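PDB 4J2G: KLTH0A00704p from Lachancea thermotolerans, which acts in autophagy as a fungal Atg13, here its N-terminal HORMA domain, which probably mediates recruitment of PI 3-kinase. Local coordinates for residues I91-D96 and I127-W132; L178-L183 and K265-H270; S103-L108 and P115-K120; S17-L22 and T252-L257. The protein carries 1 engineered substitution. One frame throughout, in Å; residues are numbered along the deposited sequence.

Interaction 1 of 4, residues I91-D96 and I127-W132. With SO4 (sulfate ion), chain C.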
loop_
_atom_site.group_PDB
_atom_site.type_symbol
_atom_site.label_atom_id
_atom_site.label_comp_id
_atom_site.label_asym_id
_atom_site.label_seq_id
_atom_site.Cartn_x
_atom_site.Cartn_y
_atom_site.Cartn_z
ATOM N N ILE A 91 2.496 -2.442 3.802
ATOM C CA ILE A 91 2.889 -2.574 2.388
ATOM C C ILE A 91 3.054 -1.195 1.738
ATOM O O ILE A 91 2.157 -0.396 1.800
ATOM C CB ILE A 91 1.908 -3.409 1.595
ATOM C CG1 ILE A 91 1.890 -4.843 2.172
ATOM C CG2 ILE A 91 2.329 -3.531 0.118
ATOM C CD1 ILE A 91 0.824 -5.716 1.556
ATOM N N GLU A 92 4.209 -0.932 1.145
ATOM C CA GLU A 92 4.408 0.342 0.438
ATOM C C GLU A 92 4.395 0.065 -1.073
ATOM O O GLU A 92 4.936 -0.908 -1.503
ATOM C CB GLU A 92 5.723 0.909 0.836
ATOM C CG GLU A 92 5.747 1.408 2.294
ATOM C CD GLU A 92 7.045 2.237 2.574
ATOM O OE1 GLU A 92 8.076 1.994 1.908
ATOM O OE2 GLU A 92 7.014 3.131 3.422
ATOM N N THR A 93 3.720 0.902 -1.858
ATOM C CA THR A 93 3.650 0.758 -3.301
ATOM C C THR A 93 4.299 2.029 -3.779
ATOM O O THR A 93 3.961 3.116 -3.315
ATOM C CB THR A 93 2.212 0.690 -3.810
ATOM O OG1 THR A 93 1.604 -0.551 -3.371
ATOM C CG2 THR A 93 2.157 0.704 -5.379
ATOM N N TYR A 94 5.252 1.902 -4.694
ATOM C CA TYR A 94 5.963 3.114 -5.148
ATOM C C TYR A 94 6.246 3.085 -6.632
ATOM O O TYR A 94 6.215 2.034 -7.237
ATOM C CB TYR A 94 7.273 3.296 -4.363
ATOM C CG TYR A 94 8.116 2.035 -4.415
ATOM C CD1 TYR A 94 8.036 1.076 -3.414
ATOM C CD2 TYR A 94 8.954 1.791 -5.478
ATOM C CE1 TYR A 94 8.755 -0.097 -3.489
ATOM C CE2 TYR A 94 9.706 0.635 -5.536
ATOM C CZ TYR A 94 9.617 -0.292 -4.523
ATOM O OH TYR A 94 10.359 -1.458 -4.614
ATOM N N LEU A 95 6.595 4.248 -7.183
ATOM C CA LEU A 95 7.078 4.330 -8.526
ATOM C C LEU A 95 8.581 4.307 -8.452
ATOM O O LEU A 95 9.194 5.234 -7.905
ATOM C CB LEU A 95 6.564 5.590 -9.193
ATOM C CG LEU A 95 6.899 5.823 -10.656
ATOM C CD1 LEU A 95 6.373 4.687 -11.535
ATOM C CD2 LEU A 95 6.306 7.154 -11.057
ATOM N N ASP A 96 9.158 3.218 -8.964
ATOM C CA ASP A 96 10.619 2.983 -8.951
ATOM C C ASP A 96 11.391 3.809 -10.008
ATOM O O ASP A 96 11.104 3.723 -11.209
ATOM C CB ASP A 96 10.862 1.498 -9.175
ATOM C CG ASP A 96 12.302 1.094 -8.963
ATOM O OD1 ASP A 96 13.224 1.962 -8.996
ATOM O OD2 ASP A 96 12.510 -0.126 -8.781
ATOM N N ILE A 127 8.896 7.204 -5.861
ATOM C CA ILE A 127 7.796 8.044 -5.387
ATOM C C ILE A 127 6.788 7.129 -4.764
ATOM O O ILE A 127 6.258 6.238 -5.453
ATOM C CB ILE A 127 7.158 8.811 -6.547
ATOM C CG1 ILE A 127 8.217 9.704 -7.187
ATOM C CG2 ILE A 127 5.856 9.577 -6.151
ATOM C CD1 ILE A 127 7.895 10.092 -8.621
HETATM N N MSE A 128 6.503 7.347 -3.478
HETATM C CA MSE A 128 5.501 6.572 -2.744
HETATM C C MSE A 128 4.136 6.813 -3.313
HETATM O O MSE A 128 3.792 7.940 -3.627
HETATM C CB MSE A 128 5.498 7.115 -1.331
HETATM C CG MSE A 128 6.498 6.400 -0.480
HETATM SE SE MSE A 128 6.353 4.459 -0.371
HETATM C CE MSE A 128 4.646 4.617 0.588
ATOM N N LEU A 129 3.322 5.759 -3.435
ATOM C CA LEU A 129 2.016 5.946 -3.975
ATOM C C LEU A 129 0.903 5.448 -3.014
ATOM O O LEU A 129 -0.185 6.001 -3.008
ATOM C CB LEU A 129 1.931 5.150 -5.309
ATOM C CG LEU A 129 2.924 5.472 -6.443
ATOM C CD1 LEU A 129 2.854 4.491 -7.574
ATOM C CD2 LEU A 129 2.731 6.891 -6.940
ATOM N N GLU A 130 1.156 4.363 -2.297
ATOM C CA GLU A 130 0.149 3.783 -1.425
ATOM C C GLU A 130 0.845 3.221 -0.223
ATOM O O GLU A 130 1.968 2.693 -0.337
ATOM C CB GLU A 130 -0.555 2.571 -2.047
ATOM C CG GLU A 130 -1.165 2.776 -3.418
ATOM C CD GLU A 130 -1.700 1.434 -4.036
ATOM O OE1 GLU A 130 -1.134 0.279 -3.835
ATOM O OE2 GLU A 130 -2.695 1.565 -4.769
ATOM N N ARG A 131 0.163 3.259 0.911
ATOM C CA ARG A 131 0.695 2.498 2.056
ATOM C C ARG A 131 -0.434 1.778 2.753
ATOM O O ARG A 131 -1.338 2.421 3.247
ATOM C CB ARG A 131 1.452 3.374 3.031
ATOM C CG ARG A 131 2.192 2.597 4.134
ATOM C CD ARG A 131 2.917 3.598 5.069
ATOM N NE ARG A 131 4.183 4.083 4.497
ATOM C CZ ARG A 131 4.519 5.370 4.328
ATOM N NH1 ARG A 131 3.705 6.352 4.672
ATOM N NH2 ARG A 131 5.713 5.676 3.830
ATOM N N TRP A 132 -0.340 0.455 2.788
ATOM C CA TRP A 132 -1.410 -0.421 3.341
ATOM C C TRP A 132 -0.962 -0.835 4.716
ATOM O O TRP A 132 0.238 -0.960 4.990
ATOM C CB TRP A 132 -1.522 -1.701 2.500
ATOM C CG TRP A 132 -1.973 -1.506 1.108
ATOM C CD1 TRP A 132 -1.185 -1.104 0.013
ATOM C CD2 TRP A 132 -3.281 -1.716 0.601
ATOM N NE1 TRP A 132 -1.966 -1.019 -1.097
ATOM C CE2 TRP A 132 -3.238 -1.436 -0.793
ATOM C CE3 TRP A 132 -4.509 -2.114 1.188
ATOM C CZ2 TRP A 132 -4.359 -1.547 -1.628
ATOM C CZ3 TRP A 132 -5.604 -2.219 0.381
ATOM C CH2 TRP A 132 -5.537 -1.919 -1.036
HETATM S S SO4 C . 6.003 9.261 4.071
HETATM O O1 SO4 C . 5.206 9.038 5.259
HETATM O O2 SO4 C . 5.677 10.651 3.724
HETATM O O3 SO4 C . 7.480 9.177 4.138
HETATM O O4 SO4 C . 5.619 8.223 3.093
#
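The guanidinium of Arg-131 has the carboxylate of Glu-92 and a sulfate ion at its edge, in plane, while the methyl CE of Met-128 (a selenomethionine) sits 3.4 Å above one face, displaced from the centre. The Trp-132 indole has Ile-91 O and Glu-130 OE1 at its edge. Both groups belong to an antiparallel strand pair in the five-stranded HORMA sheet, interrupted by a classic beta bulge: Leu-129 and Glu-130 both face Thr-93, whose O accepts from Leu-129 N at 2.7 Å and Glu-130 N at 3.2 Å. Arg-131 and Glu-92 run side by side in a salt bridge, the arginine gripping one oxygen side-on: Glu-92 OE2 is 3.2 Å from Arg-131 NE, which meets its anti lone pair, and 2.9 Å from Arg-131 NH2, above the carboxylate plane. The carboxylate and guanidinium planes are 42° apart. Glu-92 OE1 is salt-bridged to Arg-218. Arg-131 NH2 also donates to sulfate O4 at 2.7 Å. An alanine at Arg-131 would probably leave Glu-92 OE2 without these two donors, the sulfate without its guanidinium partner and Met-128 CE without the flat group beneath it. On the Thr-93 face, Glu-130 OE1 accepts from two donors on opposite sides of its carboxylate plane: Thr-93 OG1 on the anti side at 2.9 Å, and Trp-132 NE1, well above the plane, at 3.1 Å and nearly straight (171°).

Interaction 2 of 4, residues L178-L183 and K265-H270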
loop_
_atom_site.group_PDB
_atom_site.type_symbol
_atom_site.label_atom_id
_atom_site.label_comp_id
_atom_site.label_asym_id
_atom_site.label_seq_id
_atom_site.Cartn_x
_atom_site.Cartn_y
_atom_site.Cartn_z
ATOM N N LEU A 178 -7.732 1.416 -7.300
ATOM C CA LEU A 178 -7.035 2.590 -6.836
ATOM C C LEU A 178 -6.293 3.297 -7.982
ATOM O O LEU A 178 -6.013 2.693 -8.956
ATOM C CB LEU A 178 -6.059 2.193 -5.746
ATOM C CG LEU A 178 -6.865 1.764 -4.499
ATOM C CD1 LEU A 178 -5.845 1.277 -3.510
ATOM C CD2 LEU A 178 -7.729 2.867 -3.886
ATOM N N PRO A 179 -5.991 4.571 -7.832
ATOM C CA PRO A 179 -5.220 5.368 -8.823
ATOM C C PRO A 179 -3.920 4.750 -9.280
ATOM O O PRO A 179 -3.543 4.945 -10.448
ATOM C CB PRO A 179 -4.887 6.653 -8.036
ATOM C CG PRO A 179 -6.053 6.816 -7.125
ATOM C CD PRO A 179 -6.340 5.382 -6.637
ATOM N N ALA A 180 -3.201 4.047 -8.405
ATOM C CA ALA A 180 -1.925 3.434 -8.863
ATOM C C ALA A 180 -2.189 2.315 -9.869
ATOM O O ALA A 180 -1.265 2.009 -10.672
ATOM C CB ALA A 180 -1.110 2.890 -7.716
ATOM N N SER A 181 -3.397 1.678 -9.806
ATOM C CA SER A 181 -3.741 0.611 -10.785
ATOM C C SER A 181 -3.916 1.232 -12.153
ATOM O O SER A 181 -3.552 0.636 -13.172
ATOM C CB SER A 181 -5.067 -0.142 -10.434
ATOM O OG SER A 181 -4.890 -0.791 -9.207
ATOM N N GLU A 182 -4.432 2.455 -12.159
ATOM C CA GLU A 182 -4.648 3.177 -13.406
ATOM C C GLU A 182 -3.245 3.487 -14.005
ATOM O O GLU A 182 -2.976 3.229 -15.162
ATOM C CB GLU A 182 -5.602 4.368 -13.118
ATOM C CG GLU A 182 -5.578 5.534 -14.088
ATOM C CD GLU A 182 -5.884 5.149 -15.522
ATOM O OE1 GLU A 182 -4.957 5.208 -16.363
ATOM O OE2 GLU A 182 -7.047 4.794 -15.817
ATOM N N LEU A 183 -2.289 3.854 -13.162
ATOM C CA LEU A 183 -0.878 4.007 -13.617
ATOM C C LEU A 183 -0.278 2.672 -14.099
ATOM O O LEU A 183 0.413 2.645 -15.122
ATOM C CB LEU A 183 0.020 4.609 -12.518
ATOM C CG LEU A 183 1.530 4.670 -12.906
ATOM C CD1 LEU A 183 1.747 5.616 -14.077
ATOM C CD2 LEU A 183 2.321 5.195 -11.712
ATOM N N LYS A 265 -3.843 10.647 -4.170
ATOM C CA LYS A 265 -4.943 10.878 -5.141
ATOM C C LYS A 265 -4.565 10.970 -6.610
ATOM O O LYS A 265 -5.295 10.509 -7.469
ATOM C CB LYS A 265 -5.698 12.181 -4.813
ATOM C CG LYS A 265 -6.503 12.181 -3.492
ATOM C CD LYS A 265 -6.861 13.614 -3.100
ATOM C CE LYS A 265 -8.065 13.644 -2.202
ATOM N NZ LYS A 265 -8.244 15.040 -1.736
ATOM N N ASP A 266 -3.437 11.609 -6.914
ATOM C CA ASP A 266 -3.044 11.738 -8.293
ATOM C C ASP A 266 -1.833 10.836 -8.647
ATOM O O ASP A 266 -0.776 10.917 -8.005
ATOM C CB ASP A 266 -2.642 13.200 -8.467
ATOM C CG ASP A 266 -3.735 14.134 -8.094
ATOM O OD1 ASP A 266 -4.473 14.502 -9.048
ATOM O OD2 ASP A 266 -3.844 14.515 -6.883
ATOM N N CYS A 267 -1.951 10.054 -9.718
ATOM C CA CYS A 267 -0.865 9.192 -10.173
ATOM C C CYS A 267 -0.670 9.341 -11.686
ATOM O O CYS A 267 -0.128 8.477 -12.332
ATOM C CB CYS A 267 -1.228 7.730 -9.907
ATOM S SG CYS A 267 -1.284 7.271 -8.180
ATOM N N ASP A 268 -1.150 10.419 -12.283
ATOM C CA ASP A 268 -0.972 10.499 -13.727
ATOM C C ASP A 268 0.453 11.057 -13.984
ATOM O O ASP A 268 0.565 12.190 -14.304
ATOM C CB ASP A 268 -2.071 11.388 -14.325
ATOM C CG ASP A 268 -2.030 11.442 -15.867
ATOM O OD1 ASP A 268 -1.351 10.639 -16.511
ATOM O OD2 ASP A 268 -2.697 12.301 -16.440
ATOM N N PHE A 269 1.485 10.262 -13.680
ATOM C CA PHE A 269 2.926 10.561 -13.878
ATOM C C PHE A 269 3.423 10.366 -15.313
ATOM O O PHE A 269 2.892 9.518 -16.030
ATOM C CB PHE A 269 3.778 9.665 -12.974
ATOM C CG PHE A 269 3.668 10.008 -11.519
ATOM C CD1 PHE A 269 4.400 11.071 -10.968
ATOM C CD2 PHE A 269 2.815 9.285 -10.684
ATOM C CE1 PHE A 269 4.292 11.404 -9.600
ATOM C CE2 PHE A 269 2.714 9.601 -9.307
ATOM C CZ PHE A 269 3.437 10.674 -8.762
ATOM N N HIS A 270 4.434 11.154 -15.710
ATOM C CA HIS A 270 4.957 11.166 -17.068
ATOM C C HIS A 270 6.472 11.284 -16.965
ATOM O O HIS A 270 7.043 11.804 -15.997
ATOM C CB HIS A 270 4.310 12.278 -17.930
ATOM C CG HIS A 270 2.853 12.041 -18.191
ATOM N ND1 HIS A 270 2.399 11.012 -18.985
ATOM C CD2 HIS A 270 1.745 12.618 -17.668
ATOM C CE1 HIS A 270 1.075 11.003 -18.996
ATOM N NE2 HIS A 270 0.652 11.976 -18.214
#
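Cys-267 turns its sulfur against the first turn of helix 179-187. With SG anti to its own carbonyl carbon (chi1 -68°), the thiol reaches Pro-179 CB at 3.7 Å and lies 3.8 Å from Ala-180 N. The Cys-267 CB meets the backbone of the same turn, 3.7 Å from Pro-179 O, and the proline ring also borders the other segment where its CG is 3.8 Å from Lys-265 O. One helical turn further on, Leu-183 adopts a different first torsion, which sets CG anti to the backbone N (chi1 175°); from there CD1 comes to 3.8 Å from Cys-267 O, and CD2 touches Phe-269 CD2 at 4.2 Å, approaching the ring obliquely. Between those two partners the chain makes an inverse gamma turn centred on Asp-268. The contact thus joins the helix to the connection between strands 255-264 and 268-271, and Phe-269 continues the apolar surface to Leu-129 and Leu-108. No hydrogen bond or salt bridge links the two segments: carbon and sulfur meet one another and backbone N and O atoms, which implies that between these segments the contact rests on van der Waals fit and burial.

Interaction 3 of 4, residues S103-L108 and P115-K120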
loop_
_atom_site.group_PDB
_atom_site.type_symbol
_atom_site.label_atom_id
_atom_site.label_comp_id
_atom_site.label_asym_id
_atom_site.label_seq_id
_atom_site.Cartn_x
_atom_site.Cartn_y
_atom_site.Cartn_z
ATOM N N SER A 103 18.986 13.349 -17.581
ATOM C CA SER A 103 18.188 14.379 -18.282
ATOM C C SER A 103 16.643 14.179 -18.222
ATOM O O SER A 103 15.852 15.074 -18.593
ATOM C CB SER A 103 18.602 14.445 -19.749
ATOM O OG SER A 103 17.953 13.435 -20.509
ATOM N N GLN A 104 16.224 12.992 -17.788
ATOM C CA GLN A 104 14.790 12.654 -17.680
ATOM C C GLN A 104 14.080 13.393 -16.514
ATOM O O GLN A 104 14.520 13.362 -15.372
ATOM C CB GLN A 104 14.621 11.136 -17.612
ATOM C CG GLN A 104 14.937 10.482 -18.952
ATOM C CD GLN A 104 14.770 8.962 -18.972
ATOM O OE1 GLN A 104 15.383 8.226 -18.180
ATOM N NE2 GLN A 104 13.999 8.481 -19.941
ATOM N N GLN A 105 13.005 14.094 -16.846
ATOM C CA GLN A 105 12.193 14.828 -15.894
ATOM C C GLN A 105 10.919 13.983 -15.590
ATOM O O GLN A 105 10.212 13.556 -16.521
ATOM C CB GLN A 105 11.799 16.177 -16.558
ATOM C CG GLN A 105 11.087 17.230 -15.705
ATOM C CD GLN A 105 11.726 17.502 -14.337
ATOM O OE1 GLN A 105 12.935 17.735 -14.232
ATOM N NE2 GLN A 105 10.916 17.516 -13.296
ATOM N N VAL A 106 10.626 13.770 -14.307
ATOM C CA VAL A 106 9.293 13.291 -13.900
ATOM C C VAL A 106 8.300 14.428 -13.638
ATOM O O VAL A 106 8.513 15.324 -12.831
ATOM C CB VAL A 106 9.373 12.386 -12.657
ATOM C CG1 VAL A 106 7.982 11.875 -12.256
ATOM C CG2 VAL A 106 10.299 11.230 -12.953
ATOM N N THR A 107 7.246 14.435 -14.404
ATOM C CA THR A 107 6.125 15.287 -14.107
ATOM C C THR A 107 4.844 14.439 -13.663
ATOM O O THR A 107 4.809 13.208 -13.842
ATOM C CB THR A 107 5.701 16.102 -15.324
ATOM O OG1 THR A 107 5.451 15.220 -16.421
ATOM C CG2 THR A 107 6.734 17.169 -15.684
ATOM N N LEU A 108 3.899 15.149 -13.077
ATOM C CA LEU A 108 2.623 14.664 -12.594
ATOM C C LEU A 108 1.583 15.634 -13.098
ATOM O O LEU A 108 1.748 16.857 -12.931
ATOM C CB LEU A 108 2.609 14.701 -11.052
ATOM C CG LEU A 108 1.242 14.294 -10.389
ATOM C CD1 LEU A 108 0.846 12.830 -10.838
ATOM C CD2 LEU A 108 1.347 14.392 -8.826
ATOM N N PRO A 115 0.476 19.906 -15.742
ATOM C CA PRO A 115 1.758 19.349 -15.310
ATOM C C PRO A 115 2.454 20.065 -14.211
ATOM O O PRO A 115 2.447 21.286 -14.162
ATOM C CB PRO A 115 2.639 19.426 -16.581
ATOM C CG PRO A 115 2.117 20.625 -17.312
ATOM C CD PRO A 115 0.609 20.688 -16.995
ATOM N N TRP A 116 3.095 19.284 -13.348
ATOM C CA TRP A 116 3.827 19.764 -12.199
ATOM C C TRP A 116 5.099 19.002 -12.222
ATOM O O TRP A 116 5.086 17.801 -12.485
ATOM C CB TRP A 116 3.096 19.501 -10.864
ATOM C CG TRP A 116 1.752 20.248 -10.781
ATOM C CD1 TRP A 116 0.647 19.929 -11.442
ATOM C CD2 TRP A 116 1.452 21.462 -10.057
ATOM N NE1 TRP A 116 -0.356 20.813 -11.180
ATOM C CE2 TRP A 116 0.123 21.790 -10.351
ATOM C CE3 TRP A 116 2.224 22.363 -9.291
ATOM C CZ2 TRP A 116 -0.509 22.935 -9.843
ATOM C CZ3 TRP A 116 1.610 23.473 -8.758
ATOM C CH2 TRP A 116 0.248 23.755 -9.033
ATOM N N ASN A 117 6.198 19.684 -11.939
ATOM C CA ASN A 117 7.467 19.001 -11.870
ATOM C C ASN A 117 7.588 18.232 -10.606
ATOM O O ASN A 117 7.200 18.726 -9.540
ATOM C CB ASN A 117 8.622 20.015 -11.869
ATOM C CG ASN A 117 9.115 20.349 -13.251
ATOM O OD1 ASN A 117 8.547 19.940 -14.262
ATOM N ND2 ASN A 117 10.196 21.106 -13.302
ATOM N N VAL A 118 8.223 17.058 -10.707
ATOM C CA VAL A 118 8.491 16.207 -9.549
ATOM C C VAL A 118 9.989 16.051 -9.266
ATOM O O VAL A 118 10.444 16.389 -8.183
ATOM C CB VAL A 118 7.859 14.796 -9.701
ATOM C CG1 VAL A 118 8.047 14.001 -8.420
ATOM C CG2 VAL A 118 6.393 14.923 -10.085
ATOM N N CYS A 119 10.747 15.495 -10.196
ATOM C CA CYS A 119 12.191 15.331 -9.974
ATOM C C CYS A 119 12.919 14.970 -11.249
ATOM O O CYS A 119 12.292 14.614 -12.235
ATOM C CB CYS A 119 12.465 14.291 -8.893
ATOM S SG CYS A 119 11.645 12.675 -9.156
ATOM N N LYS A 120 14.244 15.062 -11.208
ATOM C CA LYS A 120 15.091 14.914 -12.389
ATOM C C LYS A 120 16.018 13.725 -12.173
ATOM O O LYS A 120 16.473 13.467 -11.052
ATOM C CB LYS A 120 15.929 16.186 -12.637
ATOM C CG LYS A 120 15.355 17.481 -12.056
ATOM C CD LYS A 120 16.442 18.413 -11.522
ATOM C CE LYS A 120 15.865 19.543 -10.678
ATOM N NZ LYS A 120 16.936 20.241 -9.919
#
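Val-106 and Cys-119 form a hydrogen-bonded antiparallel pair within a classic beta bulge, Val-118 and Cys-119 both facing Val-106: Val-106 N donates to Cys-119 O at 2.8 Å, nearly along the C=O axis, whereas Val-106 O accepts from Val-118 N at 2.8 Å and only weakly from Cys-119 N at 3.5 Å. The extra residue shifts the register by one, so that Thr-107 pairs with Asn-117 and Leu-108 with Trp-116. At the bulge the CB of Val-118 is directed toward the other strand, where it lies 3.9 Å from Val-106 CG1; its CG2 branch rests 3.9 Å from Leu-108 CB. Phe-269 and Ile-127 add to this apolar side. On the face bearing Gln-105, Thr-107 and Asn-117, two amides meet over their faces, the side chains crossing at about a right angle. The Gln-105 chain bends at chi2 (48°), the torsion that sets CD; beyond it NE2 lies directly over the amide carbon of Asn-117, 3.4 Å from CG, the two amide planes being 26° apart. NE2 also gives a weak bond to Val-106 O in its own strand. Thr-107 CG2 approaches the same side chain, 3.6 Å from Asn-117 OD1. Trp-116 brings the edge of its indole to the neighbouring strand, with CD1 3.6 Å from Leu-108 O, and its NE1 bonds to Asp-110 in the connecting loop. The arrangement is that of a bulged antiparallel beta hairpin, whose strand 105-109 is the middle member of a small three-stranded sheet with strand 115-120 at one edge and the C-terminal strand 268-271 at the other.

Interaction 4 of 4, residues S17-L22 and T252-L257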
loop_
_atom_site.group_PDB
_atom_site.type_symbol
_atom_site.label_atom_id
_atom_site.label_comp_id
_atom_site.label_asym_id
_atom_site.label_seq_id
_atom_site.Cartn_x
_atom_site.Cartn_y
_atom_site.Cartn_z
ATOM N N SER A 17 -7.771 -25.485 21.015
ATOM C CA SER A 17 -8.255 -26.306 19.857
ATOM C C SER A 17 -8.797 -25.423 18.711
ATOM O O SER A 17 -8.078 -25.141 17.730
ATOM C CB SER A 17 -9.353 -27.278 20.313
ATOM O OG SER A 17 -10.456 -26.577 20.900
ATOM N N LEU A 18 -10.077 -25.031 18.843
ATOM C CA LEU A 18 -10.719 -24.007 18.044
ATOM C C LEU A 18 -9.747 -22.823 17.898
ATOM O O LEU A 18 -9.460 -22.373 16.792
ATOM C CB LEU A 18 -12.041 -23.550 18.729
ATOM C CG LEU A 18 -13.152 -24.670 18.756
ATOM C CD1 LEU A 18 -14.488 -24.106 19.314
ATOM C CD2 LEU A 18 -13.390 -25.095 17.318
ATOM N N ASP A 19 -9.204 -22.383 19.023
ATOM C CA ASP A 19 -8.311 -21.227 19.076
ATOM C C ASP A 19 -7.122 -21.336 18.135
ATOM O O ASP A 19 -6.536 -20.321 17.743
ATOM C CB ASP A 19 -7.852 -20.972 20.515
ATOM C CG ASP A 19 -9.017 -20.968 21.502
ATOM O OD1 ASP A 19 -10.128 -20.521 21.124
ATOM O OD2 ASP A 19 -8.831 -21.425 22.650
ATOM N N LYS A 20 -6.783 -22.562 17.755
ATOM C CA LYS A 20 -5.714 -22.768 16.800
ATOM C C LYS A 20 -6.225 -22.735 15.355
ATOM O O LYS A 20 -5.477 -22.393 14.437
ATOM C CB LYS A 20 -4.962 -24.062 17.088
ATOM C CG LYS A 20 -3.952 -23.964 18.214
ATOM C CD LYS A 20 -3.239 -25.304 18.400
ATOM C CE LYS A 20 -2.011 -25.206 19.304
ATOM N NZ LYS A 20 -1.522 -26.552 19.735
ATOM N N GLN A 21 -7.489 -23.089 15.137
ATOM C CA GLN A 21 -7.993 -23.011 13.770
ATOM C C GLN A 21 -8.116 -21.529 13.387
ATOM O O GLN A 21 -7.664 -21.114 12.331
ATOM C CB GLN A 21 -9.318 -23.763 13.598
ATOM C CG GLN A 21 -9.190 -25.287 13.502
ATOM C CD GLN A 21 -9.697 -25.999 14.747
ATOM O OE1 GLN A 21 -10.769 -25.673 15.252
ATOM N NE2 GLN A 21 -8.931 -26.978 15.246
ATOM N N LEU A 22 -8.701 -20.766 14.308
ATOM C CA LEU A 22 -8.928 -19.346 14.211
ATOM C C LEU A 22 -7.646 -18.574 13.915
ATOM O O LEU A 22 -7.556 -17.881 12.888
ATOM C CB LEU A 22 -9.575 -18.853 15.496
ATOM C CG LEU A 22 -11.093 -18.624 15.532
ATOM C CD1 LEU A 22 -11.885 -19.606 14.686
ATOM C CD2 LEU A 22 -11.557 -18.662 16.970
ATOM N N THR A 252 -13.492 -10.461 15.829
ATOM C CA THR A 252 -13.046 -11.760 16.323
ATOM C C THR A 252 -12.661 -11.766 17.828
ATOM O O THR A 252 -12.294 -10.725 18.416
ATOM C CB THR A 252 -11.863 -12.269 15.494
ATOM O OG1 THR A 252 -12.024 -13.666 15.282
ATOM C CG2 THR A 252 -10.531 -12.005 16.194
ATOM N N LYS A 253 -12.734 -12.950 18.439
ATOM C CA LYS A 253 -12.452 -13.090 19.866
ATOM C C LYS A 253 -11.068 -12.586 20.272
ATOM O O LYS A 253 -10.880 -12.044 21.367
ATOM C CB LYS A 253 -12.663 -14.529 20.318
ATOM C CG LYS A 253 -11.818 -15.584 19.624
ATOM C CD LYS A 253 -12.264 -16.975 20.069
ATOM C CE LYS A 253 -13.743 -17.214 19.761
ATOM N NZ LYS A 253 -14.391 -18.137 20.739
ATOM N N PHE A 254 -10.106 -12.755 19.383
ATOM C CA PHE A 254 -8.759 -12.223 19.606
ATOM C C PHE A 254 -8.622 -10.739 19.302
ATOM O O PHE A 254 -7.559 -10.173 19.500
ATOM C CB PHE A 254 -7.749 -12.988 18.778
ATOM C CG PHE A 254 -8.004 -14.457 18.743
ATOM C CD1 PHE A 254 -7.769 -15.250 19.873
ATOM C CD2 PHE A 254 -8.490 -15.056 17.595
ATOM C CE1 PHE A 254 -7.995 -16.617 19.846
ATOM C CE2 PHE A 254 -8.716 -16.422 17.565
ATOM C CZ PHE A 254 -8.466 -17.203 18.689
ATOM N N GLY A 255 -9.699 -10.112 18.840
ATOM C CA GLY A 255 -9.651 -8.696 18.463
ATOM C C GLY A 255 -10.281 -8.414 17.105
ATOM O O GLY A 255 -11.039 -9.237 16.543
ATOM N N SER A 256 -9.994 -7.237 16.567
ATOM C CA SER A 256 -10.564 -6.897 15.273
ATOM C C SER A 256 -9.542 -6.972 14.147
ATOM O O SER A 256 -8.370 -6.526 14.277
ATOM C CB SER A 256 -11.212 -5.538 15.330
ATOM O OG SER A 256 -12.366 -5.629 16.115
ATOM N N LEU A 257 -9.953 -7.573 13.046
ATOM C CA LEU A 257 -9.064 -7.532 11.880
ATOM C C LEU A 257 -9.319 -6.232 11.094
ATOM O O LEU A 257 -10.406 -6.025 10.600
ATOM C CB LEU A 257 -9.233 -8.787 11.049
ATOM C CG LEU A 257 -8.069 -9.375 10.219
ATOM C CD1 LEU A 257 -8.698 -10.359 9.246
ATOM C CD2 LEU A 257 -7.200 -8.406 9.416
#
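Phe-254 presents the edge of its ring to Leu-22, whose CB lies near the ring plane and only 3.3 Å from CE2, a tight approach. One face of that ring is occupied from within its own segment: Lys-253 CG stands 3.7 Å above the ring centre, placed there by a first torsion that sets CG between the backbone N and the carbonyl carbon (chi1 59°). The lysine chain then crosses Leu-22 at about a right angle, with its CD 3.6 Å from Leu-22 CD2. At the ring tip, Phe-254 CZ is 3.8 Å from Asp-19 O. The carboxylate of Asp-19 and the ammonium of Lys-253 are of opposite charge but not in contact, OD1 and NZ being 4.9 Å apart. Phe-254 also stacks with Trp-23. An alanine at Phe-254 would probably open a gap against Leu-22 CB and leave Trp-23 without its stacking partner. The backbone makes a type I turn from Thr-252 to Gly-255, closed by a bond from Gly-255 N to Thr-252 O of 2.7 Å; the positive phi of Gly-255 (132°) suits glycine. This is a beta hairpin, the turn between strands 242-252 and 255-264, packed against the first turns of the long helix 18-39, which lies on the HORMA sheet.

Overall arrangement
Interactions 1, 2 and 3 form one cluster in mutual contact, whereas interaction 4 stands apart. Interactions 1 and 2 have centres 11 Å apart and touch where Leu-129 CD2 meets Phe-269 CE2 at 3.6 Å. Interactions 2 and 3, 15 Å between centres, share the small sheet, with His-270 N 2.8 Å from Thr-107 O, a probable hydrogen bond. Interaction 3 also reaches interaction 1 directly, Val-118 CG1 lying 3.9 Å from Ile-127 CD1. Interaction 4 is about 31 Å from interaction 1 and 48 Å from interaction 3, centre to centre, yet strands 126-136 and 255-264 are neighbours in the larger sheet and so connect it to interaction 1. The sulfate, probably from the crystallisation liquor, lies at interaction 1.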